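Long-range contacts in xyloglucan-specific endo-beta-1,4-glucanase (Uncultured bacterium, PDB 4W88), which cleaves internal beta-1,4-glucosidic bonds in the backbone of the plant cell-wall polysaccharide xyloglucan, as a member of glycoside hydrolase family 5: residues H200-P205 with L222-P227; P216-A221 with K263-V268; I12-N17 with V299-W304. The protein carries 1 engineered substitution. All coordinates share one frame; numbering follows the deposited sequence.

Contacts 2 and 3 are two lateral seams of one eight-stranded parallel barrel, whereas contact 1 lies where strand 218-223 runs out into the loops around the glycan pocket. All three are buried; contact 1 is the most polar, with stacked imidazoles and a bridging water, while contact 2 is backbone pairing lined by aliphatic side chains. Contact 3, which joins the first strand to the last, has a lysine and a water at the strand entry, aliphatic and aromatic packing in the middle, and asparagine against tryptophan at the far end. Contacts 1 and 2 share strand 218-223, and H200 packs on A221. Strand 267-272 borders strand 300-305 of contact 3, bringing V268 against F302.

Contact 1. Residues H200-P205 with L222-P227; sequences HNSDEP and LHTYTP
H200 lays its imidazole over one face of the H223 ring in a face-to-face stack, with centroids 3.9 Å apart and planes inclined by 25°. The overlap is displaced toward the rims: H200 CD2 comes within 3.3 Å of H223 NE2, and H200 CB supplies a CH-pi contact over the same ring. Both rings are also held by acids beyond the stack, H200 NE2 by E145 and H223 ND1 by the glycan-pocket residue E149, which would fix their rotation. The side chain of H223 also lies about 4 Å from a bound beta-D-glucopyranose, and Y225 touches glucose as well. Below the rings the backbones are joined directly. H223 N donates to H200 O at 3.0 Å, almost straight at 176°.

N201 turns its side chain away from L222-P227; its OD1 accepts from D203 N at 2.8 Å to form an Asx turn and also bonds T206 OG1, while its carbonyl O rests on L222 CD2. S202 comes next. Its OG sits between the backbone N and the carbonyl carbon (chi1 65°), where it reaches water 1 at 2.7 Å. That water donates to H223 O at 2.6 Å, so a bridge extends the pairing past the direct bond, while S202 CB packs on L222 CD1 at 4.0 Å.

D203 occupies the N-cap position of helix 204-208, without a capping bond from its side chain; this short helix belongs to the beta-alpha-beta unit between strands 193-196 and 218-223. L222 also leans on I256 of helix 246-261 and I269 of strand 267-272, and T224 OG1 bonds Y290 of helix 280-295.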
# COMPACT_ATOMS: atom_id res chain seq x y z
N HIS A 200 4.65 2.03 -8.20
CA HIS A 200 3.86 0.83 -8.07
C HIS A 200 3.17 0.41 -9.40
O HIS A 200 2.13 -0.27 -9.38
CB HIS A 200 2.84 1.00 -6.96
CG HIS A 200 3.33 0.70 -5.57
ND1 HIS A 200 4.22 1.49 -4.88
CD2 HIS A 200 3.05 -0.34 -4.74
CE1 HIS A 200 4.45 0.98 -3.69
NE2 HIS A 200 3.76 -0.14 -3.58
N ASN A 201 3.77 0.80 -10.52
CA ASN A 201 3.30 0.51 -11.89
C ASN A 201 3.58 -0.94 -12.27
O ASN A 201 4.59 -1.51 -11.86
CB ASN A 201 3.95 1.51 -12.87
CG ASN A 201 3.55 1.26 -14.31
OD1 ASN A 201 4.17 0.44 -15.02
ND2 ASN A 201 2.52 1.94 -14.76
N SER A 202 2.65 -1.53 -13.04
CA SER A 202 2.72 -2.93 -13.49
C SER A 202 2.78 -3.13 -15.02
O SER A 202 2.50 -4.24 -15.50
CB SER A 202 1.55 -3.74 -12.92
OG SER A 202 0.37 -3.28 -13.43
N ASP A 203 3.13 -2.09 -15.76
CA ASP A 203 3.34 -2.20 -17.22
C ASP A 203 4.56 -3.10 -17.45
O ASP A 203 5.52 -3.17 -16.61
CB ASP A 203 3.56 -0.84 -17.88
CG ASP A 203 2.42 0.15 -17.68
OD1 ASP A 203 1.31 -0.19 -17.28
OD2 ASP A 203 2.66 1.36 -17.97
N GLU A 204 4.56 -3.73 -18.63
CA GLU A 204 5.58 -4.71 -18.97
C GLU A 204 7.03 -4.16 -18.81
O GLU A 204 7.85 -4.83 -18.15
CB GLU A 204 5.36 -5.37 -20.37
CG GLU A 204 6.49 -6.34 -20.67
CD GLU A 204 6.12 -7.34 -21.74
OE1 GLU A 204 5.21 -7.05 -22.53
OE2 GLU A 204 6.72 -8.40 -21.72
N PRO A 205 7.33 -2.96 -19.39
CA PRO A 205 8.68 -2.46 -19.26
C PRO A 205 9.10 -2.26 -17.77
O PRO A 205 10.28 -2.45 -17.39
CB PRO A 205 8.64 -1.11 -20.02
CG PRO A 205 7.47 -1.21 -20.91
CD PRO A 205 6.48 -2.02 -20.16
N LEU A 222 2.28 -3.90 -5.96
CA LEU A 222 1.73 -3.16 -7.10
C LEU A 222 0.46 -2.47 -6.71
O LEU A 222 -0.23 -2.92 -5.83
CB LEU A 222 1.52 -4.12 -8.31
CG LEU A 222 2.77 -4.86 -8.71
CD1 LEU A 222 2.39 -5.95 -9.65
CD2 LEU A 222 3.85 -3.93 -9.35
N HIS A 223 0.09 -1.42 -7.45
CA HIS A 223 -1.20 -0.80 -7.31
C HIS A 223 -1.91 -0.90 -8.65
O HIS A 223 -1.38 -0.48 -9.65
CB HIS A 223 -1.11 0.66 -6.92
CG HIS A 223 -0.54 0.90 -5.56
ND1 HIS A 223 -0.21 2.16 -5.08
CD2 HIS A 223 -0.29 0.03 -4.56
CE1 HIS A 223 0.23 2.03 -3.85
NE2 HIS A 223 0.17 0.76 -3.52
N THR A 224 -3.12 -1.48 -8.62
CA THR A 224 -3.82 -1.80 -9.82
C THR A 224 -5.28 -1.42 -9.69
O THR A 224 -6.17 -2.26 -9.42
CB THR A 224 -3.67 -3.24 -10.30
OG1 THR A 224 -4.01 -4.17 -9.27
CG2 THR A 224 -2.31 -3.48 -10.75
N TYR A 225 -5.51 -0.15 -9.86
CA TYR A 225 -6.91 0.37 -9.91
C TYR A 225 -7.49 0.25 -11.33
O TYR A 225 -7.82 1.27 -11.98
CB TYR A 225 -6.91 1.83 -9.50
CG TYR A 225 -6.56 2.15 -8.04
CD1 TYR A 225 -5.22 2.38 -7.61
CD2 TYR A 225 -7.57 2.39 -7.12
CE1 TYR A 225 -4.95 2.75 -6.29
CE2 TYR A 225 -7.31 2.79 -5.81
CZ TYR A 225 -5.97 3.01 -5.40
OH TYR A 225 -5.76 3.42 -4.12
N THR A 226 -7.61 -0.98 -11.77
CA THR A 226 -7.76 -1.28 -13.20
C THR A 226 -9.19 -1.73 -13.50
O THR A 226 -9.74 -2.63 -12.83
CB THR A 226 -6.80 -2.39 -13.55
OG1 THR A 226 -5.48 -1.98 -13.14
CG2 THR A 226 -6.83 -2.69 -15.02
N PRO A 227 -9.79 -1.15 -14.54
CA PRO A 227 -9.25 -0.07 -15.42
C PRO A 227 -9.47 1.31 -14.80
O PRO A 227 -10.48 1.57 -14.11
CB PRO A 227 -10.15 -0.15 -16.70
CG PRO A 227 -11.03 -1.29 -16.50
CD PRO A 227 -11.09 -1.64 -15.04
O HOH W 1 0.12 -1.17 -11.70

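Contact 2. Residues P216-A221 with K263-V268; sequences PNIAVA and KGIPVV
V220 brings its CG2 methyl against CG2 of I265 at 3.9 Å, the two side chains meeting aslant. With V220 CG1 anti to the backbone N (chi1 179°), CG2 stands beside that N, on the side where I265 lies. The same I265 methyl is approached more loosely by I218 CD1, at 4.4 Å, so one branch of I265 serves two side chains of 216-221.

A219 meets a different pair. Its CB lies 3.8 Å from P266 CB and also near V268 CG2, while the proline ring sets its CG 3.6 Å from the carbonyl O of I218.

Strands 218-223 and 267-272 are neighbours in the parallel eight-stranded barrel of a TIM-barrel glycosidase, connected through helix 246-261 in a beta-alpha-beta crossover. That helix ends in a Schellman motif with G264 as its C-prime residue, after which the chain passes through I265 and P266 into the strand. Pairing then takes the parallel form, in which V220 bonds to the residues flanking V267: V220 N donates to P266 O at 2.9 Å, and V268 N to V220 O at 2.9 Å with an angle of 168°. Three CA-H...O contacts supplement these bonds: A219 CA to P266 O, V267 CA to V220 O, and A221 CA to V268 O, the last at 3.1 Å.

V220 and V267 share one face of the sheet, where both touch L260 of helix 246-261. On the face that carries A221 and V268, L9 of helix 3-9 lies against V268.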
# COMPACT_ATOMS: atom_id res chain seq x y z
N PRO A 216 14.95 -14.23 0.68
CA PRO A 216 13.76 -15.11 0.44
C PRO A 216 12.49 -14.62 1.09
O PRO A 216 11.42 -15.20 0.85
CB PRO A 216 14.19 -16.43 1.06
CG PRO A 216 15.17 -16.02 2.15
CD PRO A 216 15.89 -14.80 1.66
N ASN A 217 12.62 -13.58 1.91
CA ASN A 217 11.50 -13.02 2.68
C ASN A 217 11.03 -11.66 2.20
O ASN A 217 10.77 -10.74 3.01
CB ASN A 217 11.79 -13.03 4.18
CG ASN A 217 11.88 -14.46 4.70
OD1 ASN A 217 10.97 -15.23 4.56
ND2 ASN A 217 12.97 -14.79 5.31
N ILE A 218 10.81 -11.60 0.89
CA ILE A 218 10.29 -10.42 0.27
C ILE A 218 9.03 -10.69 -0.51
O ILE A 218 8.68 -11.84 -0.86
CB ILE A 218 11.35 -9.71 -0.60
CG1 ILE A 218 11.73 -10.54 -1.82
CG2 ILE A 218 12.54 -9.36 0.23
CD1 ILE A 218 10.78 -10.40 -3.01
N ALA A 219 8.31 -9.60 -0.80
CA ALA A 219 7.20 -9.63 -1.76
C ALA A 219 7.27 -8.34 -2.58
O ALA A 219 7.91 -7.38 -2.16
CB ALA A 219 5.82 -9.73 -1.03
N VAL A 220 6.58 -8.36 -3.70
CA VAL A 220 6.49 -7.24 -4.61
C VAL A 220 5.04 -6.64 -4.58
O VAL A 220 4.07 -7.37 -4.77
CB VAL A 220 6.86 -7.59 -6.04
CG1 VAL A 220 6.70 -6.36 -6.94
CG2 VAL A 220 8.29 -8.15 -6.07
N ALA A 221 4.96 -5.34 -4.28
CA ALA A 221 3.75 -4.59 -4.20
C ALA A 221 3.54 -3.84 -5.54
O ALA A 221 4.48 -3.25 -6.15
CB ALA A 221 3.79 -3.59 -3.06
N LYS A 263 7.17 -17.01 -11.82
CA LYS A 263 8.49 -17.20 -11.37
C LYS A 263 8.57 -17.45 -9.88
O LYS A 263 9.67 -17.52 -9.31
CB LYS A 263 9.33 -15.96 -11.68
CG LYS A 263 9.48 -15.59 -13.15
CD LYS A 263 10.59 -14.53 -13.17
CE LYS A 263 10.86 -13.93 -14.52
NZ LYS A 263 11.29 -14.97 -15.49
N GLY A 264 7.44 -17.62 -9.22
CA GLY A 264 7.43 -17.92 -7.78
C GLY A 264 7.74 -16.77 -6.83
O GLY A 264 8.16 -16.99 -5.71
N ILE A 265 7.52 -15.55 -7.30
CA ILE A 265 7.79 -14.35 -6.52
C ILE A 265 6.45 -13.86 -5.92
O ILE A 265 5.46 -13.65 -6.67
CB ILE A 265 8.41 -13.21 -7.40
CG1 ILE A 265 9.65 -13.60 -8.23
CG2 ILE A 265 8.70 -12.01 -6.49
CD1 ILE A 265 10.72 -14.24 -7.42
N PRO A 266 6.38 -13.72 -4.57
CA PRO A 266 5.16 -13.24 -3.97
C PRO A 266 4.79 -11.83 -4.45
O PRO A 266 5.64 -10.95 -4.51
CB PRO A 266 5.49 -13.24 -2.45
CG PRO A 266 6.46 -14.33 -2.29
CD PRO A 266 7.31 -14.20 -3.54
N VAL A 267 3.50 -11.66 -4.78
CA VAL A 267 2.94 -10.40 -5.17
C VAL A 267 1.76 -10.04 -4.28
O VAL A 267 0.93 -10.90 -3.94
CB VAL A 267 2.45 -10.42 -6.64
CG1 VAL A 267 1.80 -9.11 -7.03
CG2 VAL A 267 3.64 -10.65 -7.48
N VAL A 268 1.73 -8.77 -3.89
CA VAL A 268 0.66 -8.20 -3.06
C VAL A 268 0.16 -6.91 -3.74
O VAL A 268 0.95 -6.02 -4.09
CB VAL A 268 1.11 -7.85 -1.59
CG1 VAL A 268 -0.17 -7.47 -0.82
CG2 VAL A 268 1.75 -9.00 -0.92

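Contact 3. Residues I12-N17 with V299-W304; sequences INIGWN and VKCFIW
F302 spreads one face of its ring over G15, where the absence of a side chain makes a hollow in the strand: G15 CA stands 4.1 Å from the ring centroid, 27° off the normal. This close fit lies in the seam that closes the TIM barrel, where its first strand, 15-18, runs parallel to its last, 300-305. Earlier in the segment, I12 CD1 comes up to F302 CZ at about a right angle between the side chains.

I14 fits its CD1 into a notch between C301 SG, at 3.8 Å, and I303 CG1. At the strand entrance K300 bends at chi2 (-63°), passing I12 CB with its CG and ending in a weak bond from NZ to I12 O. Water 2 bridges the two backbones nearby, donating to N13 O and accepting from C301 N at 3.0 Å.

Backbone bonds take over from there, G15 N to C301 O and I303 N to G15 O. The next bump is N17, whose CB and amide press crosswise on W304 at CE3, 3.4 Å from N17 CB. N17 OD1 is held by R59 and ND2 by T270 O, and I303 O is gripped twice: by N17 N at 2.8 Å and, weakly, by N17 ND2 at 3.3 Å.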
# COMPACT_ATOMS: atom_id res chain seq x y z
N ILE A 12 -4.49 -14.11 4.81
CA ILE A 12 -5.25 -12.89 4.60
C ILE A 12 -6.50 -13.23 3.78
O ILE A 12 -6.42 -13.88 2.74
CB ILE A 12 -4.41 -11.84 3.83
CG1 ILE A 12 -3.24 -11.44 4.67
CG2 ILE A 12 -5.28 -10.66 3.45
CD1 ILE A 12 -2.23 -10.52 4.00
N ASN A 13 -7.64 -12.74 4.22
CA ASN A 13 -8.87 -12.75 3.41
C ASN A 13 -8.73 -11.65 2.37
O ASN A 13 -8.56 -11.92 1.18
CB ASN A 13 -10.13 -12.55 4.28
CG ASN A 13 -11.40 -12.53 3.45
OD1 ASN A 13 -11.45 -13.11 2.35
ND2 ASN A 13 -12.44 -11.88 3.97
N ILE A 14 -8.83 -10.44 2.84
CA ILE A 14 -8.71 -9.23 2.02
C ILE A 14 -8.30 -8.12 3.01
O ILE A 14 -8.61 -8.18 4.20
CB ILE A 14 -9.97 -8.95 1.19
CG1 ILE A 14 -9.77 -7.80 0.19
CG2 ILE A 14 -11.20 -8.68 2.02
CD1 ILE A 14 -10.79 -7.81 -0.91
N GLY A 15 -7.59 -7.12 2.50
CA GLY A 15 -7.13 -6.02 3.32
C GLY A 15 -7.78 -4.66 3.07
O GLY A 15 -8.53 -4.45 2.14
N TRP A 16 -7.41 -3.76 3.94
CA TRP A 16 -8.06 -2.42 4.04
C TRP A 16 -7.06 -1.39 4.43
O TRP A 16 -6.23 -1.66 5.31
CB TRP A 16 -9.20 -2.51 5.07
CG TRP A 16 -10.00 -1.30 5.28
CD1 TRP A 16 -11.15 -1.00 4.66
CD2 TRP A 16 -9.78 -0.25 6.25
NE1 TRP A 16 -11.67 0.16 5.16
CE2 TRP A 16 -10.80 0.66 6.11
CE3 TRP A 16 -8.78 0.03 7.17
CZ2 TRP A 16 -10.89 1.80 6.92
CZ3 TRP A 16 -8.85 1.18 7.94
CH2 TRP A 16 -9.89 2.05 7.80
N ASN A 17 -7.04 -0.26 3.73
CA ASN A 17 -6.08 0.81 4.03
C ASN A 17 -6.76 1.88 4.92
O ASN A 17 -7.84 2.42 4.60
CB ASN A 17 -5.62 1.61 2.77
CG ASN A 17 -4.56 0.94 1.96
OD1 ASN A 17 -3.37 1.26 2.10
ND2 ASN A 17 -4.95 0.02 1.10
N VAL A 299 -3.56 -14.31 -4.94
CA VAL A 299 -2.95 -12.99 -4.71
C VAL A 299 -3.92 -12.15 -3.89
O VAL A 299 -5.12 -12.11 -4.18
CB VAL A 299 -2.60 -12.30 -6.05
CG1 VAL A 299 -2.08 -10.89 -5.85
CG2 VAL A 299 -1.58 -13.15 -6.81
N LYS A 300 -3.39 -11.50 -2.87
CA LYS A 300 -4.18 -10.69 -1.95
C LYS A 300 -4.13 -9.21 -2.33
O LYS A 300 -3.13 -8.74 -2.93
CB LYS A 300 -3.69 -10.91 -0.53
CG LYS A 300 -3.59 -12.39 -0.12
CD LYS A 300 -4.98 -13.06 -0.16
CE LYS A 300 -4.85 -14.53 0.20
NZ LYS A 300 -6.20 -15.08 0.09
N CYS A 301 -5.20 -8.50 -1.97
CA CYS A 301 -5.25 -7.08 -2.19
C CYS A 301 -5.72 -6.37 -0.94
O CYS A 301 -6.37 -6.95 -0.04
CB CYS A 301 -6.17 -6.73 -3.39
SG CYS A 301 -7.90 -7.11 -3.23
N PHE A 302 -5.39 -5.07 -0.92
CA PHE A 302 -5.79 -4.15 0.12
C PHE A 302 -6.56 -2.99 -0.50
O PHE A 302 -6.04 -2.29 -1.39
CB PHE A 302 -4.55 -3.59 0.85
CG PHE A 302 -3.82 -4.57 1.72
CD1 PHE A 302 -3.13 -5.66 1.17
CD2 PHE A 302 -3.81 -4.42 3.10
CE1 PHE A 302 -2.47 -6.57 1.99
CE2 PHE A 302 -3.14 -5.35 3.90
CZ PHE A 302 -2.51 -6.42 3.37
N ILE A 303 -7.77 -2.74 -0.02
CA ILE A 303 -8.65 -1.73 -0.63
C ILE A 303 -8.35 -0.36 -0.03
O ILE A 303 -8.20 -0.21 1.19
CB ILE A 303 -10.15 -2.13 -0.39
CG1 ILE A 303 -10.42 -3.55 -0.84
CG2 ILE A 303 -11.06 -1.11 -1.05
CD1 ILE A 303 -9.93 -3.85 -2.29
N TRP A 304 -8.21 0.65 -0.89
CA TRP A 304 -8.01 2.01 -0.45
C TRP A 304 -9.31 2.65 0.14
O TRP A 304 -10.36 2.67 -0.53
CB TRP A 304 -7.51 2.87 -1.61
CG TRP A 304 -7.22 4.26 -1.11
CD1 TRP A 304 -7.89 5.43 -1.40
CD2 TRP A 304 -6.09 4.62 -0.29
NE1 TRP A 304 -7.29 6.48 -0.74
CE2 TRP A 304 -6.16 6.02 -0.08
CE3 TRP A 304 -5.05 3.90 0.29
CZ2 TRP A 304 -5.23 6.71 0.73
CZ3 TRP A 304 -4.14 4.56 1.02
CH2 TRP A 304 -4.22 5.93 1.25
O HOH W 2 -7.45 -10.34 -1.08